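Local coordinates for protein restriction endonuclease S subunits (Thermoanaerobacter tengcongensis, PDB 3OKG) that probably serves as the DNA-binding specificity subunit of a type I restriction-modification system, working together with a methylase (M) subunit, at residues I85-I91 with I102-P107; F127-L133 with I169-L174; R179-V184 with A407-L412. All blocks are in the same frame, centred on the assembly; numbering follows the deposited sequence.

Interaction 1 (I85-I91 with I102-P107); sequences IRSGDVI and IALVPP. With SO4 (sulfate ion), chain H.
An antiparallel beta ladder joins residues 85-91 to 102-107 in the first DNA specificity domain, pairing strand 90-93 with strand 102-104, an outermost strand of a small three-stranded sheet. Val-90 and Leu-104 form a non-hydrogen-bonded pair with CA atoms 4.6 Å apart; Ile-91 and Ala-103 form the next, hydrogen-bonded pair (CA to CA 5.5 Å), with Ile-91 N to Ala-103 O at 2.9 Å and Ala-103 N to Ile-91 O at 3.0 Å. Two further backbone hydrogen bonds continue the ladder: Val-105 N to Asp-89 O and Gly-88 N to Val-105 O, both 2.8 Å. Val-105 (chi1 t) is the most deeply engaged residue: its CG1 lies 3.9 Å from Ile-85 CD1 and its CG2 4.0 Å from Ile-91 CG2. On the face of Val-90 and Leu-104, Val-90 CG2 meets CD1 of Leu-104 (t,p) at 4.1 Å, and both side chains touch Phe-134 of helix 130-137. A type II turn spans Arg-86 to Asp-89; its third residue, Gly-88, has phi 91°, where a CB would jam against the preceding carbonyl O, calling for glycine. Asp-89 N bonds to Arg-86 O (2.9 Å), while Asp-89 OD2 accepts from Arg-86 N (2.7 Å) and pairs with Arg-122. Arg-86 NE weakly binds O2 of a sulfate, probably from the crystallisation liquor, at 3.0 Å. The arrangement is a beta hairpin with a type II turn leading into its first strand.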
loop_
_atom_site.group_PDB
_atom_site.type_symbol
_atom_site.label_atom_id
_atom_site.label_comp_id
_atom_site.label_asym_id
_atom_site.label_seq_id
_atom_site.Cartn_x
_atom_site.Cartn_y
_atom_site.Cartn_z
ATOM N N ILE A 85 -1.085 -13.108 -33.479
ATOM C CA ILE A 85 -1.774 -11.897 -33.052
ATOM C C ILE A 85 -1.636 -10.790 -34.082
ATOM O O ILE A 85 -0.668 -10.742 -34.861
ATOM C CB ILE A 85 -1.296 -11.401 -31.682
ATOM C CG1 ILE A 85 0.230 -11.187 -31.679
ATOM C CG2 ILE A 85 -1.687 -12.421 -30.626
ATOM C CD1 ILE A 85 0.818 -10.720 -30.319
ATOM N N ARG A 86 -2.601 -9.886 -34.060
ATOM C CA ARG A 86 -2.621 -8.751 -34.987
ATOM C C ARG A 86 -2.794 -7.454 -34.213
ATOM O O ARG A 86 -3.351 -7.439 -33.109
ATOM C CB ARG A 86 -3.763 -8.908 -35.998
ATOM C CG ARG A 86 -3.644 -10.148 -36.904
ATOM C CD ARG A 86 -2.542 -9.954 -37.945
ATOM N NE ARG A 86 -2.346 -11.172 -38.725
ATOM C CZ ARG A 86 -1.318 -11.390 -39.541
ATOM N NH1 ARG A 86 -0.372 -10.468 -39.696
ATOM N NH2 ARG A 86 -1.238 -12.540 -40.202
ATOM N N SER A 87 -2.297 -6.361 -34.784
ATOM C CA SER A 87 -2.453 -5.066 -34.156
ATOM C C SER A 87 -3.903 -4.857 -33.721
ATOM O O SER A 87 -4.826 -5.032 -34.515
ATOM C CB SER A 87 -2.091 -3.965 -35.172
ATOM O OG SER A 87 -2.099 -2.712 -34.525
ATOM N N GLY A 88 -4.104 -4.444 -32.477
ATOM C CA GLY A 88 -5.451 -4.173 -32.015
ATOM C C GLY A 88 -6.153 -5.360 -31.382
ATOM O O GLY A 88 -7.251 -5.200 -30.833
ATOM N N ASP A 89 -5.560 -6.556 -31.448
ATOM C CA ASP A 89 -6.207 -7.694 -30.786
ATOM C C ASP A 89 -6.180 -7.420 -29.284
ATOM O O ASP A 89 -5.270 -6.766 -28.790
ATOM C CB ASP A 89 -5.450 -9.014 -30.997
ATOM C CG ASP A 89 -5.656 -9.611 -32.383
ATOM O OD1 ASP A 89 -6.550 -9.162 -33.120
ATOM O OD2 ASP A 89 -4.905 -10.537 -32.730
ATOM N N VAL A 90 -7.152 -7.961 -28.562
ATOM C CA VAL A 90 -7.055 -8.052 -27.122
ATOM C C VAL A 90 -6.688 -9.481 -26.798
ATOM O O VAL A 90 -7.307 -10.413 -27.319
ATOM C CB VAL A 90 -8.401 -7.661 -26.463
ATOM C CG1 VAL A 90 -8.365 -7.937 -24.943
ATOM C CG2 VAL A 90 -8.711 -6.177 -26.750
ATOM N N ILE A 91 -5.693 -9.686 -25.936
ATOM C CA ILE A 91 -5.400 -11.044 -25.495
ATOM C C ILE A 91 -5.779 -11.170 -24.033
ATOM O O ILE A 91 -5.466 -10.319 -23.225
ATOM C CB ILE A 91 -3.919 -11.425 -25.730
ATOM C CG1 ILE A 91 -3.006 -10.349 -25.130
ATOM C CG2 ILE A 91 -3.638 -11.448 -27.228
ATOM C CD1 ILE A 91 -1.493 -10.743 -25.150
ATOM N N ILE A 102 -4.304 -9.277 -19.272
ATOM C CA ILE A 102 -5.181 -8.950 -20.383
ATOM C C ILE A 102 -4.586 -7.704 -20.999
ATOM O O ILE A 102 -4.305 -6.759 -20.267
ATOM C CB ILE A 102 -6.580 -8.588 -19.875
ATOM C CG1 ILE A 102 -7.223 -9.791 -19.139
ATOM C CG2 ILE A 102 -7.466 -8.093 -21.040
ATOM C CD1 ILE A 102 -8.399 -9.376 -18.256
ATOM N N ALA A 103 -4.410 -7.676 -22.321
ATOM C CA ALA A 103 -3.641 -6.571 -22.916
ATOM C C ALA A 103 -4.043 -6.329 -24.327
ATOM O O ALA A 103 -4.594 -7.215 -24.969
ATOM C CB ALA A 103 -2.163 -6.895 -22.863
ATOM N N LEU A 104 -3.725 -5.132 -24.815
ATOM C CA LEU A 104 -4.021 -4.740 -26.190
ATOM C C LEU A 104 -2.752 -4.848 -27.004
ATOM O O LEU A 104 -1.704 -4.379 -26.586
ATOM C CB LEU A 104 -4.516 -3.296 -26.222
ATOM C CG LEU A 104 -4.833 -2.671 -27.589
ATOM C CD1 LEU A 104 -6.064 -3.355 -28.219
ATOM C CD2 LEU A 104 -5.051 -1.167 -27.422
ATOM N N VAL A 105 -2.837 -5.501 -28.148
ATOM C CA VAL A 105 -1.647 -5.759 -28.939
ATOM C C VAL A 105 -1.307 -4.501 -29.752
ATOM O O VAL A 105 -2.140 -4.029 -30.527
ATOM C CB VAL A 105 -1.876 -6.958 -29.892
ATOM C CG1 VAL A 105 -0.654 -7.148 -30.839
ATOM C CG2 VAL A 105 -2.158 -8.248 -29.080
ATOM N N PRO A 106 -0.114 -3.948 -29.553
ATOM C CA PRO A 106 0.301 -2.736 -30.273
ATOM C C PRO A 106 0.592 -3.049 -31.736
ATOM O O PRO A 106 0.623 -4.228 -32.090
ATOM C CB PRO A 106 1.589 -2.330 -29.554
ATOM C CG PRO A 106 2.130 -3.606 -29.014
ATOM C CD PRO A 106 0.934 -4.435 -28.639
ATOM N N PRO A 107 0.800 -2.036 -32.576
ATOM C CA PRO A 107 1.066 -2.331 -33.986
ATOM C C PRO A 107 2.429 -2.988 -34.219
ATOM O O PRO A 107 2.538 -3.781 -35.149
ATOM C CB PRO A 107 0.930 -0.947 -34.665
ATOM C CG PRO A 107 0.901 0.053 -33.538
ATOM C CD PRO A 107 0.290 -0.662 -32.386
HETATM S S SO4 H . -4.924 -13.865 -39.736
HETATM O O1 SO4 H . -4.742 -14.398 -41.086
HETATM O O2 SO4 H . -4.917 -12.404 -39.800
HETATM O O3 SO4 H . -6.206 -14.332 -39.194
HETATM O O4 SO4 H . -3.832 -14.315 -38.870
#

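Interaction 2 (F127-L133 with I169-L174); sequences FAEPEFL and IPLPPL
Leu-174, Phe-132 and Phe-127 lose the most surface where residues 127-133 pack on 169-174, an example of a helix start set against a strand-to-helix connection. Leu-174, in the m,t rotamer, opens helix 174-216 just after its N-cap, Pro-173. Its CD2 rests on the backbone leading into helix 130-137, 3.5 Å from both Phe-127 C and Ala-128 N; the CA atoms of Ala-128 and Leu-174 are 6.2 Å apart. Phe-132, with chi1 t, points toward the strand: its CZ reaches Pro-172 CD at 3.3 Å, and Pro-170 O lies at the ring edge, 3.6 Å from CE2. The contact thus joins the first turn of helix 130-137, with Glu-129 at its N-cap, to a connection in which strand 168-171, paired with strand 27-30, passes through Pro-172 and Pro-173 into the long helix of the predicted coiled coil. Phe-127 points its CB away and makes its closest approaches by backbone: its O lies 3.7 Å from Leu-171 CD1, and a water 2.7 Å from Phe-127 O bonds weakly to Pro-172 O at 3.5 Å. Leu-133 CD2 meets Ile-169 CD1 at 4.1 Å. Gln-177 hydrogen-bonds to Phe-127 O, Glu-129 N and Pro-172 O, while the Glu-129 carboxylate forms a salt bridge with Arg-178.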
loop_
_atom_site.group_PDB
_atom_site.type_symbol
_atom_site.label_atom_id
_atom_site.label_comp_id
_atom_site.label_asym_id
_atom_site.label_seq_id
_atom_site.Cartn_x
_atom_site.Cartn_y
_atom_site.Cartn_z
ATOM N N PHE A 127 -18.344 -3.002 -35.626
ATOM C CA PHE A 127 -19.203 -3.013 -34.416
ATOM C C PHE A 127 -18.479 -2.577 -33.163
ATOM O O PHE A 127 -19.110 -2.091 -32.235
ATOM C CB PHE A 127 -19.758 -4.413 -34.113
ATOM C CG PHE A 127 -20.590 -5.003 -35.228
ATOM C CD1 PHE A 127 -21.712 -4.339 -35.703
ATOM C CD2 PHE A 127 -20.244 -6.228 -35.792
ATOM C CE1 PHE A 127 -22.475 -4.886 -36.729
ATOM C CE2 PHE A 127 -21.013 -6.803 -36.831
ATOM C CZ PHE A 127 -22.122 -6.120 -37.299
ATOM N N ALA A 128 -17.166 -2.798 -33.105
ATOM C CA ALA A 128 -16.450 -2.560 -31.854
ATOM C C ALA A 128 -15.074 -1.995 -32.103
ATOM O O ALA A 128 -14.363 -2.426 -33.031
ATOM C CB ALA A 128 -16.344 -3.881 -31.038
ATOM N N GLU A 129 -14.678 -1.069 -31.249
ATOM C CA GLU A 129 -13.317 -0.528 -31.242
ATOM C C GLU A 129 -12.406 -1.408 -30.380
ATOM O O GLU A 129 -12.788 -1.762 -29.262
ATOM C CB GLU A 129 -13.338 0.858 -30.611
ATOM C CG GLU A 129 -14.141 1.856 -31.415
ATOM C CD GLU A 129 -13.374 2.362 -32.619
ATOM O OE1 GLU A 129 -12.133 2.318 -32.589
ATOM O OE2 GLU A 129 -14.017 2.800 -33.584
ATOM N N PRO A 130 -11.212 -1.761 -30.891
ATOM C CA PRO A 130 -10.275 -2.578 -30.097
ATOM C C PRO A 130 -10.033 -2.015 -28.690
ATOM O O PRO A 130 -10.011 -2.768 -27.733
ATOM C CB PRO A 130 -8.970 -2.541 -30.928
ATOM C CG PRO A 130 -9.462 -2.420 -32.382
ATOM C CD PRO A 130 -10.782 -1.614 -32.302
ATOM N N GLU A 131 -9.844 -0.708 -28.570
ATOM C CA GLU A 131 -9.525 -0.129 -27.265
ATOM C C GLU A 131 -10.718 -0.263 -26.317
ATOM O O GLU A 131 -10.537 -0.382 -25.091
ATOM C CB GLU A 131 -9.150 1.358 -27.405
ATOM C CG GLU A 131 -7.781 1.617 -28.059
ATOM C CD GLU A 131 -7.734 1.375 -29.586
ATOM O OE1 GLU A 131 -6.598 1.370 -30.120
ATOM O OE2 GLU A 131 -8.796 1.197 -30.261
ATOM N N PHE A 132 -11.918 -0.210 -26.896
ATOM C CA PHE A 132 -13.133 -0.389 -26.094
ATOM C C PHE A 132 -13.200 -1.828 -25.600
ATOM O O PHE A 132 -13.438 -2.078 -24.414
ATOM C CB PHE A 132 -14.394 0.009 -26.881
ATOM C CG PHE A 132 -15.650 -0.014 -26.043
ATOM C CD1 PHE A 132 -15.948 1.041 -25.197
ATOM C CD2 PHE A 132 -16.507 -1.104 -26.086
ATOM C CE1 PHE A 132 -17.101 1.023 -24.414
ATOM C CE2 PHE A 132 -17.667 -1.139 -25.308
ATOM C CZ PHE A 132 -17.963 -0.073 -24.473
ATOM N N LEU A 133 -12.977 -2.794 -26.489
ATOM C CA LEU A 133 -12.910 -4.201 -26.039
ATOM C C LEU A 133 -11.844 -4.443 -24.957
ATOM O O LEU A 133 -12.051 -5.207 -24.001
ATOM C CB LEU A 133 -12.712 -5.173 -27.223
ATOM C CG LEU A 133 -13.816 -5.144 -28.294
ATOM C CD1 LEU A 133 -13.588 -6.279 -29.280
ATOM C CD2 LEU A 133 -15.218 -5.313 -27.641
ATOM N N ILE A 169 -21.603 -8.416 -23.127
ATOM C CA ILE A 169 -20.980 -7.106 -23.008
ATOM C C ILE A 169 -21.950 -6.009 -23.468
ATOM O O ILE A 169 -22.722 -6.228 -24.381
ATOM C CB ILE A 169 -19.682 -7.013 -23.885
ATOM C CG1 ILE A 169 -19.987 -7.235 -25.371
ATOM C CG2 ILE A 169 -18.610 -7.997 -23.358
ATOM C CD1 ILE A 169 -18.927 -6.564 -26.367
ATOM N N PRO A 170 -21.894 -4.831 -22.829
ATOM C CA PRO A 170 -22.688 -3.690 -23.261
ATOM C C PRO A 170 -21.981 -3.045 -24.445
ATOM O O PRO A 170 -20.760 -2.831 -24.402
ATOM C CB PRO A 170 -22.615 -2.735 -22.067
ATOM C CG PRO A 170 -21.436 -3.134 -21.294
ATOM C CD PRO A 170 -20.907 -4.438 -21.819
ATOM N N LEU A 171 -22.733 -2.727 -25.485
ATOM C CA LEU A 171 -22.123 -2.216 -26.705
ATOM C C LEU A 171 -22.710 -0.878 -27.164
ATOM O O LEU A 171 -23.753 -0.859 -27.810
ATOM C CB LEU A 171 -22.276 -3.259 -27.798
ATOM C CG LEU A 171 -21.473 -2.982 -29.081
ATOM C CD1 LEU A 171 -20.033 -3.333 -28.856
ATOM C CD2 LEU A 171 -22.029 -3.823 -30.223
ATOM N N PRO A 172 -22.049 0.229 -26.823
ATOM C CA PRO A 172 -22.454 1.535 -27.360
ATOM C C PRO A 172 -22.175 1.610 -28.854
ATOM O O PRO A 172 -21.475 0.739 -29.391
ATOM C CB PRO A 172 -21.513 2.515 -26.666
ATOM C CG PRO A 172 -20.792 1.699 -25.568
ATOM C CD PRO A 172 -20.774 0.311 -26.093
ATOM N N PRO A 173 -22.683 2.658 -29.521
ATOM C CA PRO A 173 -22.198 2.971 -30.876
ATOM C C PRO A 173 -20.705 3.196 -30.863
ATOM O O PRO A 173 -20.132 3.620 -29.835
ATOM C CB PRO A 173 -22.895 4.303 -31.215
ATOM C CG PRO A 173 -24.107 4.334 -30.351
ATOM C CD PRO A 173 -23.728 3.591 -29.066
ATOM N N LEU A 174 -20.070 2.982 -32.017
ATOM C CA LEU A 174 -18.630 3.190 -32.150
ATOM C C LEU A 174 -18.156 4.549 -31.648
ATOM O O LEU A 174 -17.155 4.650 -30.942
ATOM C CB LEU A 174 -18.230 3.008 -33.619
ATOM C CG LEU A 174 -18.373 1.575 -34.163
ATOM C CD1 LEU A 174 -18.217 1.603 -35.703
ATOM C CD2 LEU A 174 -17.283 0.665 -33.555
HETATM O O HOH W 1 -21.581 -0.943 -32.420
#

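Interaction 3 (R179-V184 with A407-L412); sequences RIVAKV and AFRGDL
Arg-179 binds the C-terminal carboxylate of the chain in a salt bridge, with NH1 3.1 Å from Leu-412 OXT. Its NH2 adds weak hydrogen bonds to Leu-412 OXT at 3.2 Å and to Leu-412 O at 2.8 Å, and NH1 has a second acidic partner in Glu-176. An extended side chain (chi1 to chi3 all t) carries the guanidinium to this site. The terminus gets there through a Schellman motif closing helix 392-407: Gly-410, at phi/psi 86/21, is the C-prime residue, its N bonds to Ala-407 O at 3.2 Å, and Asp-411 N pairs with Lys-406 O. Next to the salt bridge, Leu-412 (m,t) sets its CD1 3.9 Å from Val-184 CG2 and 4.1 Å from Lys-183 CB. Ala-407 CB packs against both Ile-180 CG2 (3.7 Å) and Val-184 CG2 (3.6 Å), one helical turn apart. The CA atoms of Ile-180 and Ala-407 are 6.4 Å apart. The end of helix 392-407 is thereby held against helix 174-216, near helix 130-137, whose Phe-132 and Leu-136 touch Phe-408.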
loop_
_atom_site.group_PDB
_atom_site.type_symbol
_atom_site.label_atom_id
_atom_site.label_comp_id
_atom_site.label_asym_id
_atom_site.label_seq_id
_atom_site.Cartn_x
_atom_site.Cartn_y
_atom_site.Cartn_z
ATOM N N ARG A 179 -15.292 7.687 -27.236
ATOM C CA ARG A 179 -15.371 8.717 -26.205
ATOM C C ARG A 179 -15.118 8.115 -24.821
ATOM O O ARG A 179 -14.360 8.652 -24.009
ATOM C CB ARG A 179 -16.760 9.345 -26.217
ATOM C CG ARG A 179 -16.871 10.489 -25.243
ATOM C CD ARG A 179 -18.313 10.944 -25.074
ATOM N NE ARG A 179 -18.445 11.716 -23.846
ATOM C CZ ARG A 179 -18.936 11.231 -22.716
ATOM N NH1 ARG A 179 -19.377 9.979 -22.666
ATOM N NH2 ARG A 179 -19.003 12.003 -21.644
ATOM N N ILE A 180 -15.773 6.992 -24.555
ATOM C CA ILE A 180 -15.550 6.294 -23.286
ATOM C C ILE A 180 -14.094 5.874 -23.091
ATOM O O ILE A 180 -13.566 5.981 -22.003
ATOM C CB ILE A 180 -16.476 5.060 -23.178
ATOM C CG1 ILE A 180 -17.932 5.529 -23.059
ATOM C CG2 ILE A 180 -16.048 4.159 -21.954
ATOM C CD1 ILE A 180 -18.976 4.448 -23.209
ATOM N N VAL A 181 -13.451 5.359 -24.134
ATOM C CA VAL A 181 -12.034 4.994 -24.024
ATOM C C VAL A 181 -11.177 6.184 -23.587
ATOM O O VAL A 181 -10.272 6.072 -22.718
ATOM C CB VAL A 181 -11.502 4.483 -25.392
ATOM C CG1 VAL A 181 -9.975 4.442 -25.383
ATOM C CG2 VAL A 181 -12.105 3.108 -25.729
ATOM N N ALA A 182 -11.452 7.340 -24.183
ATOM C CA ALA A 182 -10.685 8.532 -23.848
ATOM C C ALA A 182 -10.897 8.942 -22.383
ATOM O O ALA A 182 -9.945 9.321 -21.698
ATOM C CB ALA A 182 -11.033 9.712 -24.810
ATOM N N LYS A 183 -12.139 8.854 -21.914
ATOM C CA LYS A 183 -12.453 9.264 -20.544
ATOM C C LYS A 183 -11.838 8.307 -19.540
ATOM O O LYS A 183 -11.299 8.728 -18.523
ATOM C CB LYS A 183 -13.965 9.294 -20.307
ATOM C CG LYS A 183 -14.728 10.283 -21.180
ATOM C CD LYS A 183 -14.497 11.724 -20.732
ATOM C CE LYS A 183 -15.519 12.682 -21.358
ATOM N NZ LYS A 183 -15.523 14.019 -20.683
ATOM N N VAL A 184 -11.912 7.011 -19.830
ATOM C CA VAL A 184 -11.314 6.016 -18.933
ATOM C C VAL A 184 -9.810 6.218 -18.805
ATOM O O VAL A 184 -9.253 6.237 -17.697
ATOM C CB VAL A 184 -11.603 4.589 -19.446
ATOM C CG1 VAL A 184 -10.646 3.582 -18.798
ATOM C CG2 VAL A 184 -13.090 4.223 -19.222
ATOM N N ALA A 407 -17.973 3.679 -16.513
ATOM C CA ALA A 407 -17.892 3.718 -17.966
ATOM C C ALA A 407 -18.971 2.845 -18.589
ATOM O O ALA A 407 -19.642 3.257 -19.528
ATOM C CB ALA A 407 -16.511 3.261 -18.440
ATOM N N PHE A 408 -19.155 1.634 -18.065
ATOM C CA PHE A 408 -19.958 0.672 -18.800
ATOM C C PHE A 408 -21.427 0.696 -18.411
ATOM O O PHE A 408 -22.207 -0.114 -18.887
ATOM C CB PHE A 408 -19.330 -0.721 -18.728
ATOM C CG PHE A 408 -17.926 -0.744 -19.275
ATOM C CD1 PHE A 408 -17.652 -0.161 -20.503
ATOM C CD2 PHE A 408 -16.884 -1.330 -18.563
ATOM C CE1 PHE A 408 -16.370 -0.173 -21.032
ATOM C CE2 PHE A 408 -15.594 -1.342 -19.072
ATOM C CZ PHE A 408 -15.328 -0.759 -20.305
ATOM N N ARG A 409 -21.777 1.679 -17.589
ATOM C CA ARG A 409 -23.167 1.959 -17.215
ATOM C C ARG A 409 -23.600 3.248 -17.939
ATOM O O ARG A 409 -24.745 3.674 -17.859
ATOM C CB ARG A 409 -23.221 2.173 -15.702
ATOM C CG ARG A 409 -24.556 1.955 -15.050
ATOM C CD ARG A 409 -24.349 1.464 -13.624
ATOM N NE ARG A 409 -23.875 0.081 -13.616
ATOM C CZ ARG A 409 -24.664 -0.987 -13.510
ATOM N NH1 ARG A 409 -25.990 -0.845 -13.384
ATOM N NH2 ARG A 409 -24.120 -2.200 -13.523
ATOM N N GLY A 410 -22.655 3.882 -18.625
ATOM C CA GLY A 410 -22.922 5.108 -19.355
ATOM C C GLY A 410 -22.813 6.358 -18.503
ATOM O O GLY A 410 -23.350 7.405 -18.845
ATOM N N ASP A 411 -22.101 6.258 -17.386
ATOM C CA ASP A 411 -22.030 7.371 -16.451
ATOM C C ASP A 411 -20.783 8.227 -16.590
ATOM O O ASP A 411 -20.561 9.124 -15.785
ATOM C CB ASP A 411 -22.185 6.869 -15.012
ATOM C CG ASP A 411 -23.603 6.408 -14.716
ATOM O OD1 ASP A 411 -24.545 6.916 -15.371
ATOM O OD2 ASP A 411 -23.783 5.530 -13.847
ATOM N N LEU A 412 -19.962 7.957 -17.599
ATOM C CA LEU A 412 -18.817 8.838 -17.868
ATOM C C LEU A 412 -19.135 9.822 -18.991
ATOM O O LEU A 412 -18.418 10.791 -19.226
ATOM C CB LEU A 412 -17.548 8.042 -18.207
ATOM C CG LEU A 412 -16.855 7.303 -17.065
ATOM C CD1 LEU A 412 -15.509 6.703 -17.541
ATOM C CD2 LEU A 412 -16.628 8.236 -15.883
ATOM O OXT LEU A 412 -20.123 9.661 -19.703
#

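The three contacts form a continuous series across one end of the elongated chain. Interactions 1 and 2 have centres 15 Å apart and touch through the start of helix 130-137: Gly-88 O approaches Pro-130 CB at 3.2 Å. Interactions 2 and 3 are closer, 11 Å between centres. There Phe-132 N meets Val-181 CG2 at 3.5 Å, and Phe-132 CE1 meets Phe-408 CE1 at 3.7 Å with the ring planes near perpendicular. Interactions 1 and 3, with nearest atoms about 8 Å apart, do not touch. The sulfate on Arg-86, in interaction 1, implies no functional site. Helix 130-137 therefore lies between the hairpin and the long helices, illustrating how contacts join the first specificity domain to the chain's C-terminus.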